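Local coordinates for protein cyanuric acid amidohydrolase (Azorhizobium caulinodans, PDB 4NQ3) that hydrolyses cyanuric acid, opening its s-triazine ring to carboxybiuret, which loses carbon dioxide to give biuret, in the bacterial breakdown of atrazine-type compounds, at residues A[142-154]-A[237-251]. Numbering follows the deposited sequence.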
loop_
_atom_site.group_PDB
_atom_site.type_symbol
_atom_site.label_atom_id
_atom_site.label_comp_id
_atom_site.label_asym_id
_atom_site.label_seq_id
_atom_site.Cartn_x
_atom_site.Cartn_y
_atom_site.Cartn_z
ATOM N N ALA A 142 -16.487 38.159 3.434
ATOM C CA ALA A 142 -16.036 38.124 4.820
ATOM C C ALA A 142 -16.022 39.527 5.428
ATOM O O ALA A 142 -15.885 39.684 6.643
ATOM C CB ALA A 142 -14.652 37.503 4.914
ATOM N N GLY A 143 -16.170 40.538 4.577
ATOM C CA GLY A 143 -16.061 41.925 4.993
ATOM C C GLY A 143 -14.625 42.235 5.339
ATOM O O GLY A 143 -14.343 42.807 6.382
ATOM N N ILE A 144 -13.724 41.848 4.440
ATOM C CA ILE A 144 -12.287 42.050 4.582
ATOM C C ILE A 144 -11.705 42.733 3.351
ATOM O O ILE A 144 -11.835 42.212 2.239
ATOM C CB ILE A 144 -11.544 40.712 4.743
ATOM C CG1 ILE A 144 -11.857 40.039 6.068
ATOM C CG2 ILE A 144 -10.053 40.917 4.639
ATOM C CD1 ILE A 144 -11.092 38.715 6.239
ATOM N N THR A 145 -11.019 43.858 3.528
ATOM C CA THR A 145 -10.439 44.540 2.364
ATOM C C THR A 145 -8.919 44.529 2.424
ATOM O O THR A 145 -8.251 44.498 1.389
ATOM C CB THR A 145 -10.941 45.980 2.233
ATOM O OG1 THR A 145 -10.852 46.623 3.506
ATOM C CG2 THR A 145 -12.398 45.995 1.764
ATOM N N ASP A 146 -8.382 44.538 3.641
ATOM C CA ASP A 146 -6.940 44.469 3.860
ATOM C C ASP A 146 -6.448 43.016 3.815
ATOM O O ASP A 146 -6.835 42.180 4.635
ATOM C CB ASP A 146 -6.596 45.121 5.201
ATOM C CG ASP A 146 -5.122 45.392 5.360
ATOM O OD1 ASP A 146 -4.339 44.909 4.508
ATOM O OD2 ASP A 146 -4.758 46.129 6.314
ATOM N N PRO A 147 -5.596 42.698 2.840
ATOM C CA PRO A 147 -5.097 41.323 2.799
ATOM C C PRO A 147 -4.322 40.921 4.069
ATOM O O PRO A 147 -4.306 39.744 4.403
ATOM C CB PRO A 147 -4.190 41.319 1.559
ATOM C CG PRO A 147 -4.727 42.405 0.713
ATOM C CD PRO A 147 -5.166 43.477 1.672
ATOM N N GLU A 148 -3.716 41.854 4.792
ATOM C CA GLU A 148 -2.988 41.438 5.987
ATOM C C GLU A 148 -3.949 40.932 7.053
ATOM O O GLU A 148 -3.530 40.304 8.024
ATOM C CB GLU A 148 -2.110 42.572 6.541
ATOM C CG GLU A 148 -0.912 42.913 5.648
ATOM C CD GLU A 148 0.083 41.737 5.509
ATOM O OE1 GLU A 148 0.068 41.043 4.456
ATOM O OE2 GLU A 148 0.881 41.510 6.450
ATOM N N ASP A 149 -5.242 41.124 6.832
ATOM C CA ASP A 149 -6.225 40.641 7.784
ATOM C C ASP A 149 -6.733 39.261 7.396
ATOM O O ASP A 149 -7.581 38.704 8.079
ATOM C CB ASP A 149 -7.395 41.618 7.899
ATOM C CG ASP A 149 -7.017 42.878 8.654
ATOM O OD1 ASP A 149 -6.209 42.784 9.608
ATOM O OD2 ASP A 149 -7.524 43.963 8.296
ATOM N N VAL A 150 -6.214 38.713 6.304
ATOM C CA VAL A 150 -6.519 37.342 5.923
ATOM C C VAL A 150 -5.491 36.413 6.542
ATOM O O VAL A 150 -4.297 36.636 6.423
ATOM C CB VAL A 150 -6.529 37.170 4.387
ATOM C CG1 VAL A 150 -6.549 35.708 4.009
ATOM C CG2 VAL A 150 -7.726 37.900 3.776
ATOM N N HIS A 151 -5.948 35.338 7.165
ATOM C CA HIS A 151 -5.031 34.455 7.878
ATOM C C HIS A 151 -4.924 33.058 7.301
ATOM O O HIS A 151 -3.954 32.359 7.551
ATOM C CB HIS A 151 -5.430 34.371 9.347
ATOM C CG HIS A 151 -5.023 35.580 10.114
ATOM N ND1 HIS A 151 -3.800 35.673 10.745
ATOM C CD2 HIS A 151 -5.642 36.767 10.305
ATOM C CE1 HIS A 151 -3.692 36.862 11.307
ATOM N NE2 HIS A 151 -4.793 37.546 11.051
ATOM N N PHE A 152 -5.902 32.663 6.505
ATOM C CA PHE A 152 -5.925 31.323 5.982
ATOM C C PHE A 152 -6.927 31.221 4.850
ATOM O O PHE A 152 -8.061 31.627 5.006
ATOM C CB PHE A 152 -6.288 30.379 7.097
ATOM C CG PHE A 152 -6.041 28.953 6.786
ATOM C CD1 PHE A 152 -4.766 28.430 6.906
ATOM C CD2 PHE A 152 -7.094 28.119 6.420
ATOM C CE1 PHE A 152 -4.523 27.103 6.653
ATOM C CE2 PHE A 152 -6.860 26.772 6.152
ATOM C CZ PHE A 152 -5.567 26.261 6.278
ATOM N N VAL A 153 -6.499 30.755 3.688
ATOM C CA VAL A 153 -7.433 30.538 2.595
ATOM C C VAL A 153 -7.439 29.068 2.190
ATOM O O VAL A 153 -6.453 28.558 1.652
ATOM C CB VAL A 153 -7.102 31.415 1.397
ATOM C CG1 VAL A 153 -8.127 31.207 0.288
ATOM C CG2 VAL A 153 -7.099 32.847 1.849
ATOM N N GLN A 154 -8.541 28.385 2.495
ATOM C CA GLN A 154 -8.721 26.982 2.136
ATOM C C GLN A 154 -9.320 26.886 0.743
ATOM O O GLN A 154 -10.261 27.576 0.449
ATOM C CB GLN A 154 -9.614 26.295 3.168
ATOM C CG GLN A 154 -9.850 24.836 2.942
ATOM C CD GLN A 154 -8.571 24.053 2.923
ATOM O OE1 GLN A 154 -7.783 24.086 3.871
ATOM N NE2 GLN A 154 -8.336 23.356 1.823
ATOM N N VAL A 237 -12.759 29.126 0.942
ATOM C CA VAL A 237 -13.141 29.631 2.249
ATOM C C VAL A 237 -12.021 30.492 2.782
ATOM O O VAL A 237 -10.913 29.996 2.971
ATOM C CB VAL A 237 -13.414 28.490 3.235
ATOM C CG1 VAL A 237 -13.795 29.050 4.571
ATOM C CG2 VAL A 237 -14.524 27.626 2.705
ATOM N N VAL A 238 -12.308 31.771 3.022
ATOM C CA VAL A 238 -11.330 32.721 3.564
ATOM C C VAL A 238 -11.559 32.944 5.061
ATOM O O VAL A 238 -12.651 33.306 5.471
ATOM C CB VAL A 238 -11.410 34.084 2.841
ATOM C CG1 VAL A 238 -10.598 35.123 3.553
ATOM C CG2 VAL A 238 -10.988 33.969 1.405
ATOM N N LEU A 239 -10.522 32.761 5.864
ATOM C CA LEU A 239 -10.583 33.018 7.301
ATOM C C LEU A 239 -9.667 34.177 7.677
ATOM O O LEU A 239 -8.502 34.221 7.269
ATOM C CB LEU A 239 -10.179 31.776 8.097
ATOM C CG LEU A 239 -10.908 30.498 7.745
ATOM C CD1 LEU A 239 -10.270 29.346 8.480
ATOM C CD2 LEU A 239 -12.359 30.640 8.127
ATOM N N GLY A 240 -10.178 35.111 8.470
ATOM C CA GLY A 240 -9.380 36.262 8.813
ATOM C C GLY A 240 -9.903 36.947 10.044
ATOM O O GLY A 240 -10.831 36.453 10.687
HETATM N N MSE A 241 -9.275 38.071 10.382
HETATM C CA MSE A 241 -9.755 38.952 11.434
HETATM C C MSE A 241 -10.390 40.190 10.810
HETATM O O MSE A 241 -9.960 40.664 9.748
HETATM C CB MSE A 241 -8.619 39.342 12.359
HETATM C CG MSE A 241 -7.952 38.163 12.970
HETATM SE SE MSE A 241 -9.070 37.384 14.344
HETATM C CE MSE A 241 -8.756 38.708 15.732
ATOM N N SER A 242 -11.423 40.701 11.466
ATOM C CA SER A 242 -12.143 41.851 10.960
ATOM C C SER A 242 -12.720 42.674 12.080
ATOM O O SER A 242 -13.209 42.125 13.056
ATOM C CB SER A 242 -13.273 41.420 10.032
ATOM O OG SER A 242 -14.172 42.499 9.810
ATOM N N GLU A 243 -12.698 43.991 11.903
ATOM C CA GLU A 243 -13.362 44.905 12.823
ATOM C C GLU A 243 -14.890 44.718 12.786
ATOM O O GLU A 243 -15.577 44.989 13.779
ATOM C CB GLU A 243 -13.006 46.355 12.493
ATOM C CG GLU A 243 -11.518 46.673 12.516
ATOM C CD GLU A 243 -10.942 46.742 13.926
ATOM O OE1 GLU A 243 -11.738 46.825 14.893
ATOM O OE2 GLU A 243 -9.692 46.744 14.063
ATOM N N GLY A 244 -15.414 44.293 11.635
ATOM C CA GLY A 244 -16.850 44.184 11.435
ATOM C C GLY A 244 -17.455 42.875 11.882
ATOM O O GLY A 244 -18.605 42.570 11.562
ATOM N N TRP A 245 -16.658 42.090 12.601
ATOM C CA TRP A 245 -17.097 40.843 13.224
ATOM C C TRP A 245 -16.825 40.891 14.732
ATOM O O TRP A 245 -15.927 41.595 15.178
ATOM C CB TRP A 245 -16.377 39.643 12.602
ATOM C CG TRP A 245 -16.888 39.186 11.253
ATOM C CD1 TRP A 245 -16.815 39.859 10.077
ATOM C CD2 TRP A 245 -17.492 37.918 10.948
ATOM N NE1 TRP A 245 -17.362 39.109 9.063
ATOM C CE2 TRP A 245 -17.785 37.914 9.574
ATOM C CE3 TRP A 245 -17.816 36.793 11.708
ATOM C CZ2 TRP A 245 -18.389 36.838 8.945
ATOM C CZ3 TRP A 245 -18.419 35.729 11.085
ATOM C CH2 TRP A 245 -18.702 35.758 9.713
ATOM N N SER A 246 -17.595 40.159 15.524
ATOM C CA SER A 246 -17.258 40.012 16.940
ATOM C C SER A 246 -17.504 38.586 17.447
ATOM O O SER A 246 -18.105 37.761 16.763
ATOM C CB SER A 246 -18.051 40.992 17.790
ATOM O OG SER A 246 -19.396 40.562 17.853
ATOM N N GLY A 247 -17.030 38.305 18.649
ATOM C CA GLY A 247 -17.160 36.988 19.223
ATOM C C GLY A 247 -15.866 36.621 19.913
ATOM O O GLY A 247 -14.889 37.366 19.893
ATOM N N PRO A 248 -15.848 35.457 20.542
ATOM C CA PRO A 248 -14.680 35.029 21.308
ATOM C C PRO A 248 -13.536 34.527 20.435
ATOM O O PRO A 248 -12.384 34.515 20.864
ATOM C CB PRO A 248 -15.238 33.903 22.179
ATOM C CG PRO A 248 -16.388 33.373 21.424
ATOM C CD PRO A 248 -16.973 34.513 20.650
ATOM N N LEU A 249 -13.843 34.106 19.217
ATOM C CA LEU A 249 -12.844 33.404 18.430
ATOM C C LEU A 249 -11.956 34.344 17.618
ATOM O O LEU A 249 -12.451 35.237 16.925
ATOM C CB LEU A 249 -13.537 32.392 17.512
ATOM C CG LEU A 249 -14.193 31.162 18.160
ATOM C CD1 LEU A 249 -14.817 30.286 17.118
ATOM C CD2 LEU A 249 -13.142 30.370 18.924
ATOM N N ALA A 250 -10.642 34.143 17.724
ATOM C CA ALA A 250 -9.671 34.790 16.832
ATOM C C ALA A 250 -8.860 33.739 16.074
ATOM O O ALA A 250 -8.889 32.543 16.409
ATOM C CB ALA A 250 -8.750 35.686 17.596
ATOM N N ILE A 251 -8.123 34.179 15.061
ATOM C CA ILE A 251 -7.296 33.251 14.308
ATOM C C ILE A 251 -5.920 33.854 14.183
ATOM O O ILE A 251 -5.786 35.066 14.034
ATOM C CB ILE A 251 -7.893 32.945 12.905
ATOM C CG1 ILE A 251 -7.104 31.849 12.191
ATOM C CG2 ILE A 251 -7.985 34.214 12.050
ATOM C CD1 ILE A 251 -7.752 31.368 10.899
#
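Ala142 O, beside the C-terminal turn of helix 125-141, takes a weak bond from Trp245 NE1 (2.9 Å), and Gly143 is the first residue to leave helical angles, in a Schellman motif. Ile144 CD1 lies 3.9 Å from Gly240 CA, where a side chain would clash. Pairing of strands 150-154 and 237-242 is antiparallel, their axes at 166°. Asp149 O accepts from Met241 N, and Val150 meets Val238 CG1 through its methyls. At His151 the register slips by one: Leu239 O receives both His151 N (2.8 Å) and Phe152 N (3.1 Å), the latter donor tilted 18° from the carbonyl plane. With CG anti to its carbonyl carbon (chi1 -77°), the His151 ring puts one face under Ile251 O, 3.8 Å from its plane; Met241 CG approaches NE2 obliquely, and ND1 is hydrogen-bonded to His253 ND1. Replacing His151 by an alanine would probably leave His253 ND1 without this partner and a gap between Met241 and Ile251. The Phe152 and Leu239 side chains lie side by side, CD2 to CD1 4.0 Å, and Gln154 pairs with Val237 by two backbone bonds. His151 and Phe152 both face Leu239, a classic beta bulge between the central strands of the four-stranded mixed sheet assigned to repeat unit B.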